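Local coordinates for protein triacylglycerol lipase (Yarrowia lipolytica, PDB 3O0D) that probably hydrolyses the ester bonds of triacylglycerols, as an extracellular, glycosylated lipase of the alpha/beta-hydrolase type, at residues 31-36 / 58-63; 64-69 / 130-135; 166-171 / 184-189. All blocks are in the same frame, centred on the assembly; numbering follows the deposited sequence.

Contact 1 of 3, residues 31-36 / 58-63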
loop_
_atom_site.group_PDB
_atom_site.type_symbol
_atom_site.label_atom_id
_atom_site.label_comp_id
_atom_site.label_asym_id
_atom_site.label_seq_id
_atom_site.Cartn_x
_atom_site.Cartn_y
_atom_site.Cartn_z
ATOM N N VAL A 31 -5.532 11.022 10.999
ATOM C CA VAL A 31 -6.973 10.801 11.009
ATOM C C VAL A 31 -7.232 9.880 12.175
ATOM O O VAL A 31 -6.657 8.794 12.313
ATOM C CB VAL A 31 -7.429 10.090 9.733
ATOM C CG1 VAL A 31 -8.973 9.934 9.717
ATOM C CG2 VAL A 31 -7.058 10.979 8.535
ATOM N N GLY A 32 -8.118 10.357 13.005
ATOM C CA GLY A 32 -8.537 9.486 14.121
ATOM C C GLY A 32 -8.699 10.278 15.372
ATOM O O GLY A 32 -8.711 11.510 15.354
ATOM N N PRO A 33 -8.827 9.557 16.511
ATOM C CA PRO A 33 -9.306 10.360 17.601
ATOM C C PRO A 33 -8.082 10.970 18.235
ATOM O O PRO A 33 -6.984 10.441 18.127
ATOM C CB PRO A 33 -10.025 9.344 18.485
ATOM C CG PRO A 33 -10.345 8.151 17.541
ATOM C CD PRO A 33 -9.053 8.117 16.722
ATOM N N GLY A 34 -8.205 12.172 18.701
ATOM C CA GLY A 34 -7.040 12.820 19.254
ATOM C C GLY A 34 -6.178 13.551 18.237
ATOM O O GLY A 34 -5.226 14.298 18.617
ATOM N N THR A 35 -6.463 13.342 16.956
ATOM C CA THR A 35 -5.682 14.035 15.922
ATOM C C THR A 35 -6.629 14.741 14.952
ATOM O O THR A 35 -7.843 14.601 15.021
ATOM C CB THR A 35 -4.771 13.096 15.051
ATOM O OG1 THR A 35 -4.272 11.949 15.761
ATOM C CG2 THR A 35 -3.641 13.879 14.476
ATOM N N LYS A 36 -6.091 15.485 14.008
ATOM C CA LYS A 36 -6.932 15.998 12.948
ATOM C C LYS A 36 -6.089 16.446 11.757
ATOM O O LYS A 36 -4.978 16.828 11.963
ATOM C CB LYS A 36 -7.584 17.263 13.470
ATOM C CG LYS A 36 -8.987 17.359 12.978
ATOM C CD LYS A 36 -9.710 18.527 13.641
ATOM C CE LYS A 36 -9.835 19.668 12.635
ATOM N NZ LYS A 36 -11.206 20.278 12.543
ATOM N N GLU A 58 -12.350 12.875 5.610
ATOM C CA GLU A 58 -11.651 11.826 6.362
ATOM C C GLU A 58 -12.680 10.682 6.609
ATOM O O GLU A 58 -13.915 10.894 6.554
ATOM C CB GLU A 58 -11.273 12.349 7.721
ATOM C CG GLU A 58 -10.392 13.524 7.821
ATOM C CD GLU A 58 -9.969 13.748 9.280
ATOM O OE1 GLU A 58 -9.163 14.663 9.518
ATOM O OE2 GLU A 58 -10.468 13.023 10.205
ATOM N N PHE A 59 -12.190 9.481 6.858
ATOM C CA PHE A 59 -13.068 8.416 7.314
ATOM C C PHE A 59 -12.363 7.629 8.467
ATOM O O PHE A 59 -11.117 7.549 8.530
ATOM C CB PHE A 59 -13.446 7.504 6.141
ATOM C CG PHE A 59 -12.251 6.915 5.361
ATOM C CD1 PHE A 59 -11.744 5.632 5.616
ATOM C CD2 PHE A 59 -11.658 7.670 4.311
ATOM C CE1 PHE A 59 -10.654 5.077 4.873
ATOM C CE2 PHE A 59 -10.527 7.134 3.609
ATOM C CZ PHE A 59 -10.070 5.863 3.857
ATOM N N HIS A 60 -13.145 7.020 9.385
ATOM C CA HIS A 60 -12.507 6.324 10.499
ATOM C C HIS A 60 -13.572 5.304 10.954
ATOM O O HIS A 60 -14.718 5.728 11.191
ATOM C CB HIS A 60 -12.144 7.350 11.575
ATOM C CG HIS A 60 -12.030 6.771 12.954
ATOM N ND1 HIS A 60 -10.841 6.312 13.495
ATOM C CD2 HIS A 60 -12.976 6.592 13.919
ATOM C CE1 HIS A 60 -11.075 5.818 14.710
ATOM N NE2 HIS A 60 -12.358 5.992 14.991
ATOM N N ASP A 61 -13.219 4.025 10.990
ATOM C CA ASP A 61 -14.129 3.007 11.588
ATOM C C ASP A 61 -13.283 2.137 12.535
ATOM O O ASP A 61 -12.339 1.501 12.144
ATOM C CB ASP A 61 -14.821 2.217 10.476
ATOM C CG ASP A 61 -15.979 1.352 10.986
ATOM O OD1 ASP A 61 -16.035 1.141 12.216
ATOM O OD2 ASP A 61 -16.733 0.867 10.150
ATOM N N PRO A 62 -13.656 2.099 13.852
ATOM C CA PRO A 62 -12.883 1.288 14.774
ATOM C C PRO A 62 -13.569 -0.034 15.141
ATOM O O PRO A 62 -13.113 -0.732 16.039
ATOM C CB PRO A 62 -12.835 2.191 16.021
ATOM C CG PRO A 62 -14.203 2.897 16.064
ATOM C CD PRO A 62 -14.549 3.056 14.532
ATOM N N ARG A 63 -14.615 -0.413 14.428
ATOM C CA ARG A 63 -15.495 -1.514 14.935
ATOM C C ARG A 63 -14.871 -2.896 14.975
ATOM O O ARG A 63 -15.120 -3.678 15.942
ATOM C CB ARG A 63 -16.925 -1.427 14.295
ATOM C CG ARG A 63 -17.660 -0.257 14.971
ATOM C CD ARG A 63 -19.002 0.042 14.287
ATOM N NE ARG A 63 -18.834 0.505 12.901
ATOM C CZ ARG A 63 -19.850 0.871 12.124
ATOM N NH1 ARG A 63 -21.101 0.832 12.594
ATOM N NH2 ARG A 63 -19.628 1.263 10.877
HETATM O O HOH W 1 -9.329 12.883 12.618
#

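Contact 2 of 3, residues 64-69 / 130-135. With NAG (2-acetamido-2-deoxy-beta-D-glucopyranose), chain I.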
loop_
_atom_site.group_PDB
_atom_site.type_symbol
_atom_site.label_atom_id
_atom_site.label_comp_id
_atom_site.label_asym_id
_atom_site.label_seq_id
_atom_site.Cartn_x
_atom_site.Cartn_y
_atom_site.Cartn_z
ATOM N N LEU A 64 -14.042 -3.219 13.970
ATOM C CA LEU A 64 -13.462 -4.548 13.773
ATOM C C LEU A 64 -11.981 -4.359 13.615
ATOM O O LEU A 64 -11.548 -3.221 13.234
ATOM C CB LEU A 64 -14.010 -5.190 12.521
ATOM C CG LEU A 64 -15.538 -5.323 12.590
ATOM C CD1 LEU A 64 -16.126 -5.750 11.227
ATOM C CD2 LEU A 64 -15.919 -6.332 13.723
ATOM N N ILE A 65 -11.256 -5.441 13.907
ATOM C CA ILE A 65 -9.790 -5.419 13.948
ATOM C C ILE A 65 -9.209 -5.094 12.575
ATOM O O ILE A 65 -8.151 -4.495 12.488
ATOM C CB ILE A 65 -9.197 -6.744 14.510
ATOM C CG1 ILE A 65 -7.701 -6.621 14.593
ATOM C CG2 ILE A 65 -9.540 -7.953 13.651
ATOM C CD1 ILE A 65 -7.284 -5.609 15.679
ATOM N N PHE A 66 -9.932 -5.434 11.522
ATOM C CA PHE A 66 -9.422 -5.066 10.151
ATOM C C PHE A 66 -10.051 -3.847 9.507
ATOM O O PHE A 66 -9.891 -3.633 8.263
ATOM C CB PHE A 66 -9.550 -6.267 9.271
ATOM C CG PHE A 66 -8.518 -7.311 9.551
ATOM C CD1 PHE A 66 -7.221 -7.186 9.048
ATOM C CD2 PHE A 66 -8.842 -8.442 10.292
ATOM C CE1 PHE A 66 -6.288 -8.131 9.298
ATOM C CE2 PHE A 66 -7.896 -9.424 10.532
ATOM C CZ PHE A 66 -6.630 -9.280 10.092
ATOM N N ASP A 67 -10.700 -3.031 10.283
ATOM C CA ASP A 67 -11.300 -1.808 9.773
ATOM C C ASP A 67 -10.221 -0.715 9.563
ATOM O O ASP A 67 -9.095 -0.813 10.090
ATOM C CB ASP A 67 -12.335 -1.282 10.703
ATOM C CG ASP A 67 -13.700 -2.003 10.532
ATOM O OD1 ASP A 67 -13.894 -2.789 9.568
ATOM O OD2 ASP A 67 -14.565 -1.688 11.358
ATOM N N VAL A 68 -10.611 0.301 8.791
ATOM C CA VAL A 68 -9.654 1.258 8.264
ATOM C C VAL A 68 -10.031 2.691 8.578
ATOM O O VAL A 68 -11.216 3.041 8.874
ATOM C CB VAL A 68 -9.432 1.044 6.718
ATOM C CG1 VAL A 68 -8.819 -0.275 6.377
ATOM C CG2 VAL A 68 -10.751 1.292 6.000
ATOM N N SER A 69 -9.075 3.627 8.431
ATOM C CA SER A 69 -9.302 5.029 8.589
ATOM C C SER A 69 -8.417 5.650 7.441
ATOM O O SER A 69 -7.619 4.931 6.850
ATOM C CB SER A 69 -8.757 5.573 9.878
ATOM O OG SER A 69 -9.515 4.995 11.011
ATOM N N ILE A 130 -9.818 -8.576 2.777
ATOM C CA ILE A 130 -11.061 -8.215 2.064
ATOM C C ILE A 130 -11.906 -7.341 2.891
ATOM O O ILE A 130 -12.535 -6.395 2.379
ATOM C CB ILE A 130 -11.901 -9.461 1.618
ATOM C CG1 ILE A 130 -11.028 -10.307 0.711
ATOM C CG2 ILE A 130 -13.293 -8.998 0.994
ATOM C CD1 ILE A 130 -11.779 -11.379 -0.072
ATOM N N GLN A 131 -12.000 -7.602 4.207
ATOM C CA GLN A 131 -12.710 -6.689 5.042
ATOM C C GLN A 131 -12.129 -5.239 5.071
ATOM O O GLN A 131 -12.867 -4.243 5.170
ATOM C CB GLN A 131 -12.786 -7.220 6.488
ATOM C CG GLN A 131 -13.444 -6.271 7.500
ATOM C CD GLN A 131 -14.868 -5.855 7.138
ATOM O OE1 GLN A 131 -15.559 -6.553 6.390
ATOM N NE2 GLN A 131 -15.300 -4.707 7.650
ATOM N N SER A 132 -10.812 -5.126 5.086
ATOM C CA SER A 132 -10.176 -3.815 5.091
ATOM C C SER A 132 -10.547 -3.045 3.799
ATOM O O SER A 132 -10.853 -1.864 3.853
ATOM C CB SER A 132 -8.667 -4.002 5.158
ATOM O OG SER A 132 -8.344 -4.897 6.222
ATOM N N TYR A 133 -10.487 -3.790 2.706
ATOM C CA TYR A 133 -10.870 -3.241 1.332
ATOM C C TYR A 133 -12.368 -2.863 1.404
ATOM O O TYR A 133 -12.773 -1.775 1.080
ATOM C CB TYR A 133 -10.611 -4.220 0.204
ATOM C CG TYR A 133 -11.477 -3.742 -0.949
ATOM C CD1 TYR A 133 -11.096 -2.651 -1.683
ATOM C CD2 TYR A 133 -12.644 -4.457 -1.319
ATOM C CE1 TYR A 133 -11.936 -2.145 -2.759
ATOM C CE2 TYR A 133 -13.459 -3.971 -2.369
ATOM C CZ TYR A 133 -13.100 -2.854 -3.073
ATOM O OH TYR A 133 -13.903 -2.405 -4.120
ATOM N N ASN A 134 -13.201 -3.758 1.922
ATOM C CA ASN A 134 -14.602 -3.409 1.959
ATOM C C ASN A 134 -14.939 -2.269 2.787
ATOM O O ASN A 134 -15.837 -1.492 2.458
ATOM C CB ASN A 134 -15.426 -4.675 2.396
ATOM C CG ASN A 134 -16.291 -5.195 1.326
ATOM O OD1 ASN A 134 -15.880 -5.446 0.192
ATOM N ND2 ASN A 134 -17.561 -5.450 1.734
ATOM N N ASN A 135 -14.293 -2.182 3.943
ATOM C CA ASN A 135 -14.511 -1.139 4.850
ATOM C C ASN A 135 -14.043 0.191 4.251
ATOM O O ASN A 135 -14.585 1.229 4.540
ATOM C CB ASN A 135 -13.834 -1.448 6.238
ATOM C CG ASN A 135 -14.271 -0.545 7.283
ATOM O OD1 ASN A 135 -15.542 -0.376 7.584
ATOM N ND2 ASN A 135 -13.340 0.054 7.954
HETATM C C1 NAG I . -18.580 -5.929 0.818
HETATM C C2 NAG I . -19.175 -7.271 1.229
HETATM C C3 NAG I . -20.443 -7.476 0.407
HETATM C C4 NAG I . -21.410 -6.293 0.421
HETATM C C5 NAG I . -20.678 -4.998 0.074
HETATM C C6 NAG I . -21.434 -3.707 0.357
HETATM C C7 NAG I . -17.607 -8.950 2.009
HETATM C C8 NAG I . -16.718 -10.098 1.729
HETATM N N2 NAG I . -18.281 -8.376 0.991
HETATM O O3 NAG I . -21.116 -8.684 0.805
HETATM O O4 NAG I . -22.355 -6.580 -0.602
HETATM O O5 NAG I . -19.512 -4.877 0.891
HETATM O O6 NAG I . -20.865 -2.731 -0.489
HETATM O O7 NAG I . -17.713 -8.547 3.152
#

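Contact 3 of 3, residues 166-171 / 184-189. With K (potassium ion), chain N.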
loop_
_atom_site.group_PDB
_atom_site.type_symbol
_atom_site.label_atom_id
_atom_site.label_comp_id
_atom_site.label_asym_id
_atom_site.label_seq_id
_atom_site.Cartn_x
_atom_site.Cartn_y
_atom_site.Cartn_z
ATOM N N ALA A 166 -2.358 -3.051 2.387
ATOM C CA ALA A 166 -3.201 -4.126 1.849
ATOM C C ALA A 166 -4.497 -3.581 1.303
ATOM O O ALA A 166 -4.888 -4.050 0.190
ATOM C CB ALA A 166 -3.468 -5.178 3.047
ATOM N N ALA A 167 -5.189 -2.709 2.027
ATOM C CA ALA A 167 -6.464 -2.095 1.593
ATOM C C ALA A 167 -6.153 -1.317 0.266
ATOM O O ALA A 167 -6.950 -1.384 -0.696
ATOM C CB ALA A 167 -7.022 -1.139 2.626
ATOM N N ALA A 168 -5.020 -0.655 0.187
ATOM C CA ALA A 168 -4.707 0.117 -1.028
ATOM C C ALA A 168 -4.501 -0.720 -2.294
ATOM O O ALA A 168 -4.950 -0.392 -3.349
ATOM C CB ALA A 168 -3.490 1.062 -0.781
ATOM N N LEU A 169 -3.803 -1.799 -2.138
ATOM C CA LEU A 169 -3.594 -2.780 -3.209
ATOM C C LEU A 169 -4.957 -3.284 -3.754
ATOM O O LEU A 169 -5.236 -3.192 -4.979
ATOM C CB LEU A 169 -2.675 -3.901 -2.799
ATOM C CG LEU A 169 -2.572 -4.995 -3.828
ATOM C CD1 LEU A 169 -1.996 -4.363 -5.151
ATOM C CD2 LEU A 169 -1.758 -6.268 -3.466
ATOM N N LEU A 170 -5.810 -3.727 -2.821
ATOM C CA LEU A 170 -7.131 -4.197 -3.230
ATOM C C LEU A 170 -7.991 -3.077 -3.786
ATOM O O LEU A 170 -8.697 -3.329 -4.792
ATOM C CB LEU A 170 -7.860 -4.827 -1.994
ATOM C CG LEU A 170 -7.139 -6.078 -1.596
ATOM C CD1 LEU A 170 -7.870 -6.682 -0.285
ATOM C CD2 LEU A 170 -7.111 -7.073 -2.664
ATOM N N PHE A 171 -7.914 -1.863 -3.212
ATOM C CA PHE A 171 -8.744 -0.776 -3.695
ATOM C C PHE A 171 -8.209 -0.394 -5.099
ATOM O O PHE A 171 -9.030 -0.051 -6.023
ATOM C CB PHE A 171 -8.713 0.438 -2.748
ATOM C CG PHE A 171 -9.868 1.308 -2.909
ATOM C CD1 PHE A 171 -10.909 1.283 -1.972
ATOM C CD2 PHE A 171 -10.005 2.114 -4.071
ATOM C CE1 PHE A 171 -12.059 2.081 -2.114
ATOM C CE2 PHE A 171 -11.129 2.869 -4.248
ATOM C CZ PHE A 171 -12.204 2.869 -3.258
ATOM N N VAL A 184 -0.781 2.819 -7.655
ATOM C CA VAL A 184 -0.904 2.145 -6.300
ATOM C C VAL A 184 0.520 2.099 -5.743
ATOM O O VAL A 184 1.432 1.578 -6.410
ATOM C CB VAL A 184 -1.389 0.727 -6.523
ATOM C CG1 VAL A 184 -1.407 -0.022 -5.209
ATOM C CG2 VAL A 184 -2.806 0.765 -7.058
ATOM N N VAL A 185 0.680 2.673 -4.560
ATOM C CA VAL A 185 2.033 2.541 -3.947
ATOM C C VAL A 185 1.687 2.072 -2.506
ATOM O O VAL A 185 0.991 2.774 -1.783
ATOM C CB VAL A 185 2.724 3.910 -3.812
ATOM C CG1 VAL A 185 4.100 3.738 -3.068
ATOM C CG2 VAL A 185 3.033 4.488 -5.299
ATOM N N THR A 186 2.296 0.976 -2.112
ATOM C CA THR A 186 2.010 0.512 -0.731
ATOM C C THR A 186 3.339 0.542 0.028
ATOM O O THR A 186 4.398 0.420 -0.590
ATOM C CB THR A 186 1.429 -0.935 -0.773
ATOM O OG1 THR A 186 2.391 -1.895 -1.090
ATOM C CG2 THR A 186 0.258 -1.070 -1.842
ATOM N N LEU A 187 3.261 0.593 1.365
ATOM C CA LEU A 187 4.507 0.572 2.182
ATOM C C LEU A 187 4.261 -0.427 3.305
ATOM O O LEU A 187 3.241 -0.327 4.014
ATOM C CB LEU A 187 4.737 1.960 2.761
ATOM C CG LEU A 187 4.887 3.056 1.653
ATOM C CD1 LEU A 187 3.597 3.939 1.580
ATOM C CD2 LEU A 187 6.068 4.061 2.084
ATOM N N GLY A 188 5.213 -1.342 3.465
ATOM C CA GLY A 188 5.166 -2.243 4.610
ATOM C C GLY A 188 3.901 -3.167 4.429
ATOM O O GLY A 188 3.221 -3.462 5.431
ATOM N N GLN A 189 3.565 -3.477 3.181
ATOM C CA GLN A 189 2.310 -4.233 2.924
ATOM C C GLN A 189 2.432 -5.717 3.114
ATOM O O GLN A 189 3.305 -6.364 2.564
ATOM C CB GLN A 189 1.934 -3.956 1.467
ATOM C CG GLN A 189 0.565 -4.686 0.990
ATOM C CD GLN A 189 0.764 -5.137 -0.422
ATOM O OE1 GLN A 189 1.126 -4.297 -1.268
ATOM N NE2 GLN A 189 0.652 -6.446 -0.679
HETATM K K K N . 0.774 -8.943 -2.606
HETATM O O HOH W 2 -0.732 -11.653 -2.750
#

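Contact 1 of 3, residues 31-36 / 58-63
A type II beta turn from Gly32 to Thr35 lies against the end of strand 53-60. Val31 makes the tightest packing. Val31 CG1, anti to the backbone N, is 3.4 Å from Phe59 O and 3.5 Å from Glu58 OE2. The side chains of Val31 and Glu58 run past each other in opposite directions. Glu58 is extended beyond CG, which brings its carboxylate alongside Val31 and to water 1. Water 1 accepts from Gly32 N at 2.8 Å and is bonded to Glu58 OE2 at 2.7 Å. It thus joins the turn's first residue to the strand. Glu58 OE1 takes the backbone N of Ile37, so both carboxylate oxygens have partners.

Strand 53-60 is an outermost strand of the large mixed sheet of this alpha/beta-hydrolase. The loop with the turn follows helix 12-27 and is tied to the C-terminus by the disulfide Cys30-Cys299. Gly32 and Gly34 both have backbone angles that call for glycine.

Further along, Pro33 crosses the imidazole of His60 at about a right angle. Pro33 CD is 3.7 Å from His60 CE1, and the approach to the ring is oblique. Gly32 CA lies 4.0 Å from His60 ND1, which also makes a weak hydrogen bond with Ser69 OG. Phe59 points its CB the other way, and its ring packs on Gln139 and Ile140 of helix 127-150.

Beyond the strand, Asp61 and Arg63 form a salt bridge. Arg63 grips side-on: NE meets Asp61 OD1 at 3.0 Å, and NH2 meets Asp61 OD2 at 3.0 Å. Asp61 OD1 also accepts from Arg63 N, 37° out of the carboxylate plane, closing an Asx turn.

Contact 2 of 3, residues 64-69 / 130-135
Helix 127-150 of the alpha/beta-hydrolase fold packs here on the connection that leads into strand 68-75. The connection includes a type I beta turn from Leu64 to Asp67, closed by Asp67 N to Leu64 O.

Asp67 is the main acceptor. Asp67 OD1 takes a nearly straight bond from Gln131 NE2, 3.1 Å long with an N-H...O angle of 166°. The donor comes nearly along the C-O axis of OD1, and OD1 lies in the amide plane of Gln131. A bend at chi2 brings this amide round. Asp67 OD2 accepts from Leu64 N at 3.1 Å, from well above the carboxylate plane (67° out of it). OD2 is also close to Asp61 OD1. The like charges would tend to raise the proton affinity, an effect the Arg63 salt bridge to Asp61 probably offsets.

The amide of Asn135 stacks on the Asp67 carboxylate, with the planes 16° apart. Asn135 CB lies 4.1 Å from Val68 CG2, at the start of strand 68-75.

Ser132 OG lies 2.9 Å from Phe66 O, but Gly128 O is a second acceptor for its single proton. Ser132 CA adds a C-H...O contact of 3.2 Å to Phe66 O. Val68 CG1 packs on Ser132 O at 3.6 Å. Val68 O is satisfied by Gln139 NE2, which also bonds Asn135 O.

Asn134 carries an N-linked NAG, and its OD1 accepts from Ala112 N. The sugar is hydrogen-bonded to Asn138 ND2 and Leu110 O. Its methyl carbon, NAG C8, rests 3.7 Å from Ile130 CG2.

Contact 3 of 3, residues 166-171 / 184-189
Helix 163-177 and strand 183-187 are consecutive elements of a beta-alpha-beta unit that starts with strand 155-161. The short helix and strand segments run nearly antiparallel, at 162°, with their axes 7.9 Å apart. The interface is buried and mostly apolar.

Val184 and Thr186 both point their CB atoms at the helix. Val184 CG1, anti to the backbone N, meets the helix backbone at Leu169 CA (4.0 Å). The contact with the tip of Leu169 is looser: Val184 CG1 is 4.4 Å from Leu169 CD1. Thr186 has chi1 73°, which puts OG1 in the crowded position and turns CG2 to the helix. Thr186 CG2 sits 4.1 Å from Leu169 N and 4.4 Å from Ala168 CB.

Gln189, just after the strand, crosses Leu169 at about a right angle. Gln189 CG is 3.6 Å from Ala166 N, near the start of the helix. A bend at chi2 then carries the amide past the Leu169 side chain to a potassium ion. The ion is also bound by His243 and by water 2, at 3.1 Å. The Leu169 side chain borders this site, with CD2 3.8 Å from K.

All three contacts involve the same mixed sheet; contact 2 touches both others. Contacts 1 and 2 have centres about 13 Å apart. Strands 53-60 and 68-75 are antiparallel neighbours, and Asp61 N lies 3.1 Å from Val68 O, a probable hydrogen bond. Contacts 2 and 3 are also about 13 Å apart between centres. They meet helix to helix, with Tyr133 CB 3.6 Å from Leu170 CB. Contacts 1 and 3 do not touch; their nearest atoms are about 7 Å apart. Contact 3 is closest to the probable catalytic centre: Ala168 touches a likely nucleophile elbow around Ser162. The side chain of Ser132 in contact 2 is about 13 Å from the potassium ion of contact 3.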